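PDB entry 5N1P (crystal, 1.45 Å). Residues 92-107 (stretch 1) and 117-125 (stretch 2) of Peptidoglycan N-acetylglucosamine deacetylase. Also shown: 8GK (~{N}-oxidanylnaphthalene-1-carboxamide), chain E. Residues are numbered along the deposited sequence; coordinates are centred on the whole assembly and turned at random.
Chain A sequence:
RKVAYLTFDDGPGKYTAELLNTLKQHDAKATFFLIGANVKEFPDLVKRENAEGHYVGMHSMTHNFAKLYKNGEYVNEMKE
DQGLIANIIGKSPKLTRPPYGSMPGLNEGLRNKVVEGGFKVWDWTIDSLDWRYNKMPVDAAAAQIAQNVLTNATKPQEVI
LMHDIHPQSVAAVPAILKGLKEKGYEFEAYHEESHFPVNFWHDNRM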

# COMPACT_ATOMS: atom_id res chain seq x y z
N SER A 92 4.92 1.79 -16.06
CA SER A 92 3.77 2.57 -15.61
C SER A 92 2.83 1.68 -14.82
O SER A 92 2.11 0.86 -15.41
CB SER A 92 3.03 3.20 -16.80
OG SER A 92 3.85 4.12 -17.51
N PRO A 93 2.81 1.82 -13.49
CA PRO A 93 1.96 0.94 -12.68
C PRO A 93 0.49 1.20 -12.92
O PRO A 93 0.14 2.34 -13.23
CB PRO A 93 2.31 1.33 -11.25
CG PRO A 93 3.67 2.01 -11.36
CD PRO A 93 3.62 2.73 -12.65
N LYS A 94 -0.34 0.17 -12.74
CA LYS A 94 -1.78 0.33 -12.92
C LYS A 94 -2.55 0.40 -11.61
O LYS A 94 -3.67 0.89 -11.59
CB LYS A 94 -2.35 -0.82 -13.77
CG LYS A 94 -1.80 -0.86 -15.20
CD LYS A 94 -1.93 0.50 -15.89
CE LYS A 94 -1.41 0.48 -17.34
NZ LYS A 94 0.08 0.52 -17.43
N LEU A 95 -1.98 -0.10 -10.51
CA LEU A 95 -2.73 -0.18 -9.26
C LEU A 95 -2.64 1.09 -8.43
O LEU A 95 -1.55 1.62 -8.19
CB LEU A 95 -2.26 -1.38 -8.43
CG LEU A 95 -3.10 -1.69 -7.19
CD1 LEU A 95 -4.52 -2.10 -7.58
CD2 LEU A 95 -2.39 -2.77 -6.37
N THR A 96 -3.79 1.58 -7.99
CA THR A 96 -3.89 2.74 -7.13
C THR A 96 -4.50 2.33 -5.79
O THR A 96 -5.26 1.37 -5.71
CB THR A 96 -4.76 3.85 -7.76
OG1 THR A 96 -6.14 3.44 -7.76
CG2 THR A 96 -4.32 4.12 -9.19
N ARG A 97 -4.12 3.06 -4.76
CA ARG A 97 -4.70 2.92 -3.42
C ARG A 97 -5.31 4.28 -3.07
O ARG A 97 -4.61 5.28 -3.01
CB ARG A 97 -3.62 2.49 -2.43
CG ARG A 97 -3.79 2.83 -0.95
CD ARG A 97 -4.78 1.94 -0.21
NE ARG A 97 -4.64 0.49 -0.34
CZ ARG A 97 -3.80 -0.28 0.37
NH1 ARG A 97 -2.92 0.26 1.19
NH2 ARG A 97 -3.82 -1.61 0.20
N PRO A 98 -6.64 4.33 -2.87
CA PRO A 98 -7.25 5.64 -2.62
C PRO A 98 -6.90 6.20 -1.25
O PRO A 98 -7.06 5.51 -0.25
CB PRO A 98 -8.77 5.37 -2.68
CG PRO A 98 -8.91 4.02 -3.30
CD PRO A 98 -7.64 3.25 -3.00
N PRO A 99 -6.43 7.45 -1.21
CA PRO A 99 -6.36 8.09 0.10
C PRO A 99 -7.73 8.05 0.79
O PRO A 99 -8.74 8.34 0.16
CB PRO A 99 -5.94 9.51 -0.24
CG PRO A 99 -5.12 9.37 -1.49
CD PRO A 99 -5.80 8.27 -2.26
N TYR A 100 -7.74 7.68 2.07
CA TYR A 100 -8.95 7.56 2.89
C TYR A 100 -9.85 6.40 2.45
O TYR A 100 -10.98 6.25 2.95
CB TYR A 100 -9.75 8.88 2.90
CG TYR A 100 -8.84 10.04 3.23
CD1 TYR A 100 -8.35 10.24 4.52
CD2 TYR A 100 -8.43 10.92 2.23
CE1 TYR A 100 -7.49 11.29 4.81
CE2 TYR A 100 -7.57 11.96 2.51
CZ TYR A 100 -7.10 12.14 3.80
OH TYR A 100 -6.23 13.18 4.05
N GLY A 101 -9.35 5.55 1.55
CA GLY A 101 -10.14 4.42 1.07
C GLY A 101 -11.15 4.85 0.01
O GLY A 101 -11.44 6.03 -0.13
N SER A 102 -11.70 3.89 -0.72
CA SER A 102 -12.59 4.22 -1.84
C SER A 102 -14.01 4.61 -1.45
O SER A 102 -14.74 5.16 -2.27
CB SER A 102 -12.69 3.05 -2.82
OG SER A 102 -13.31 1.93 -2.22
N MET A 103 -14.40 4.32 -0.21
CA MET A 103 -15.78 4.50 0.24
C MET A 103 -15.89 5.62 1.27
O MET A 103 -15.29 5.53 2.34
CB MET A 103 -16.30 3.19 0.85
CG MET A 103 -17.65 3.29 1.52
SD MET A 103 -18.93 3.25 0.27
CE MET A 103 -18.75 1.58 -0.39
N PRO A 104 -16.70 6.65 0.98
CA PRO A 104 -17.61 6.79 -0.16
C PRO A 104 -17.05 7.64 -1.31
O PRO A 104 -17.79 7.91 -2.25
CB PRO A 104 -18.81 7.49 0.47
CG PRO A 104 -18.17 8.42 1.47
CD PRO A 104 -16.91 7.73 1.97
N GLY A 105 -15.79 8.05 -1.22
CA GLY A 105 -15.20 8.99 -2.16
C GLY A 105 -15.28 8.64 -3.64
O GLY A 105 -15.64 9.49 -4.47
N LEU A 106 -14.93 7.41 -3.99
CA LEU A 106 -14.93 6.99 -5.39
C LEU A 106 -16.34 6.62 -5.83
O LEU A 106 -16.70 5.44 -5.84
CB LEU A 106 -13.99 5.81 -5.62
CG LEU A 106 -12.50 6.03 -5.86
CD1 LEU A 106 -11.90 4.70 -6.30
CD2 LEU A 106 -12.22 7.13 -6.90
N ASN A 107 -17.12 7.62 -6.21
CA ASN A 107 -18.49 7.39 -6.65
C ASN A 107 -18.57 6.73 -8.02
O ASN A 107 -17.55 6.50 -8.68
CB ASN A 107 -19.26 8.72 -6.67
CG ASN A 107 -18.56 9.77 -7.50
OD1 ASN A 107 -18.34 9.58 -8.69
ND2 ASN A 107 -18.22 10.89 -6.87
N GLY A 117 -9.46 4.71 -17.60
CA GLY A 117 -8.07 5.13 -17.59
C GLY A 117 -7.08 3.99 -17.48
O GLY A 117 -5.88 4.22 -17.51
N GLY A 118 -7.58 2.77 -17.34
CA GLY A 118 -6.73 1.59 -17.29
C GLY A 118 -6.18 1.31 -15.91
O GLY A 118 -5.22 0.56 -15.75
N PHE A 119 -6.79 1.92 -14.89
CA PHE A 119 -6.31 1.77 -13.52
C PHE A 119 -7.09 0.70 -12.77
O PHE A 119 -8.23 0.38 -13.12
CB PHE A 119 -6.41 3.09 -12.75
CG PHE A 119 -5.51 4.15 -13.26
CD1 PHE A 119 -4.17 4.15 -12.90
CD2 PHE A 119 -5.97 5.13 -14.11
CE1 PHE A 119 -3.31 5.13 -13.37
CE2 PHE A 119 -5.11 6.10 -14.58
CZ PHE A 119 -3.78 6.10 -14.21
N LYS A 120 -6.47 0.17 -11.72
CA LYS A 120 -7.15 -0.65 -10.73
C LYS A 120 -7.11 0.05 -9.37
O LYS A 120 -6.34 0.99 -9.17
CB LYS A 120 -6.52 -2.05 -10.62
CG LYS A 120 -6.51 -2.88 -11.90
CD LYS A 120 -7.92 -3.27 -12.34
CE LYS A 120 -7.86 -4.17 -13.57
NZ LYS A 120 -9.21 -4.51 -14.08
N VAL A 121 -7.95 -0.42 -8.45
CA VAL A 121 -8.05 0.16 -7.12
C VAL A 121 -8.01 -0.94 -6.07
O VAL A 121 -8.82 -1.87 -6.12
CB VAL A 121 -9.38 0.95 -6.93
CG1 VAL A 121 -9.60 1.27 -5.46
CG2 VAL A 121 -9.39 2.21 -7.77
N TRP A 122 -7.08 -0.83 -5.12
CA TRP A 122 -7.08 -1.72 -3.98
C TRP A 122 -7.29 -0.94 -2.70
O TRP A 122 -6.57 0.04 -2.42
CB TRP A 122 -5.76 -2.50 -3.86
CG TRP A 122 -5.84 -3.91 -4.36
CD1 TRP A 122 -6.77 -4.43 -5.23
CD2 TRP A 122 -4.98 -5.00 -3.98
NE1 TRP A 122 -6.52 -5.78 -5.42
CE2 TRP A 122 -5.44 -6.15 -4.66
CE3 TRP A 122 -3.88 -5.11 -3.13
CZ2 TRP A 122 -4.83 -7.39 -4.51
CZ3 TRP A 122 -3.27 -6.35 -2.99
CH2 TRP A 122 -3.76 -7.47 -3.67
N ASP A 123 -8.30 -1.35 -1.93
CA ASP A 123 -8.43 -0.93 -0.55
C ASP A 123 -7.68 -1.97 0.28
O ASP A 123 -6.56 -2.34 -0.07
CB ASP A 123 -9.90 -0.80 -0.15
CG ASP A 123 -10.60 0.35 -0.86
OD1 ASP A 123 -10.11 1.50 -0.76
OD2 ASP A 123 -11.64 0.13 -1.54
N TRP A 124 -8.27 -2.46 1.37
CA TRP A 124 -7.55 -3.41 2.22
C TRP A 124 -8.55 -4.28 2.95
O TRP A 124 -9.74 -3.98 2.92
CB TRP A 124 -6.66 -2.66 3.22
CG TRP A 124 -7.40 -1.63 3.99
CD1 TRP A 124 -8.06 -1.80 5.19
CD2 TRP A 124 -7.61 -0.25 3.63
NE1 TRP A 124 -8.64 -0.63 5.59
CE2 TRP A 124 -8.39 0.34 4.65
CE3 TRP A 124 -7.21 0.53 2.53
CZ2 TRP A 124 -8.78 1.68 4.61
CZ3 TRP A 124 -7.60 1.86 2.50
CH2 TRP A 124 -8.37 2.42 3.54
N THR A 125 -8.07 -5.36 3.57
CA THR A 125 -8.95 -6.23 4.37
C THR A 125 -8.63 -6.17 5.85
O THR A 125 -9.47 -6.54 6.69
CB THR A 125 -8.89 -7.70 3.92
OG1 THR A 125 -7.59 -8.24 4.17
CG2 THR A 125 -9.23 -7.85 2.44
C1 8GK E . -4.98 6.23 3.83
C2 8GK E . -6.16 6.24 4.75
C3 8GK E . -6.29 7.30 5.63
C4 8GK E . -7.38 7.36 6.49
C5 8GK E . -8.36 6.36 6.45
C6 8GK E . -8.23 5.30 5.56
C7 8GK E . -7.13 5.25 4.70
C8 8GK E . -7.49 8.42 7.37
C9 8GK E . -6.52 9.42 7.42
C10 8GK E . -5.43 9.36 6.56
C11 8GK E . -5.32 8.30 5.67
O12 8GK E . -4.94 7.09 2.97
N13 8GK E . -4.00 5.34 3.96
O14 8GK E . -2.71 5.76 3.63

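How does the pairing of the two stretches begin? Lys-94 NZ donates to Ser-92 O at 2.9 Å, and the end of the lysine side chain leads away from stretch 2. Lys-94 CD passes 3.3 Å from Gly-118 O. The carbonyl of Lys-94 does the joining: Lys-120 N donates to Lys-94 O at 2.9 Å and 171°, nearly straight, while Phe-119 CA sits 3.4 Å from the same Lys-94 O in a CA-H...O contact.

What holds the strands in register? Leu-95 pairs with Lys-120 and Thr-96 with Val-121 in parallel bridges, so successive side chains fall on alternate faces of the sheet. On the face of Leu-95 and Lys-120, Leu-95 CD1 packs 3.6 Å from Lys-120 CB and reaches on to Trp-122 CG at 3.9 Å. Thr-96 carries the backbone ladder forward: Thr-96 N donates to Lys-120 O at 2.9 Å, and Trp-122 N donates to Thr-96 O at 2.9 Å. Its hydroxyl adds a second bond to the same acceptor, with Thr-96 OG1 2.8 Å from Lys-120 O, and Thr-96 CG2 lies 3.7 Å from Phe-119 CD1.

How does the contact continue once the strands end? Arg-97 turns its guanidinium to the backbone of stretch 2. Arg-97 NE donates to Trp-122 O at 2.9 Å, near the guanidinium plane, and Arg-97 NH2 makes a weak bond to Asp-123 O, 2.8 Å long but bent to 124°. Trp-124 CE3 lies over one face of the guanidinium, 3.9 Å from Arg-97 NE. Next along, Pro-98 CG packs against Val-121 CG1 at 3.6 Å and opens a type II turn that ends at Gly-101.

What does the turn bring together? The CA-to-CB bond of Tyr-100 points away from stretch 2; Tyr-100 N donates to 8GK O12 at 3.0 Å and 168°. Trp-124 CH2 approaches C7 of the same ligand at 3.3 Å. Gly-101 CA lies 3.6 Å from Trp-124 CH2, and an ideal CB on Gly-101 would sit a tight 3.1 Å from Trp-124 CH2; the positive phi by itself also favours glycine. Ser-102 then grips both carboxylate oxygens of Asp-123: Ser-102 N donates to Asp-123 OD1 at 2.9 Å, and Ser-102 OG donates to Asp-123 OD2 at a short 2.5 Å. Finally, Leu-106 CD1 meets Val-121 CG2 at 3.8 Å, an apolar close to the contact.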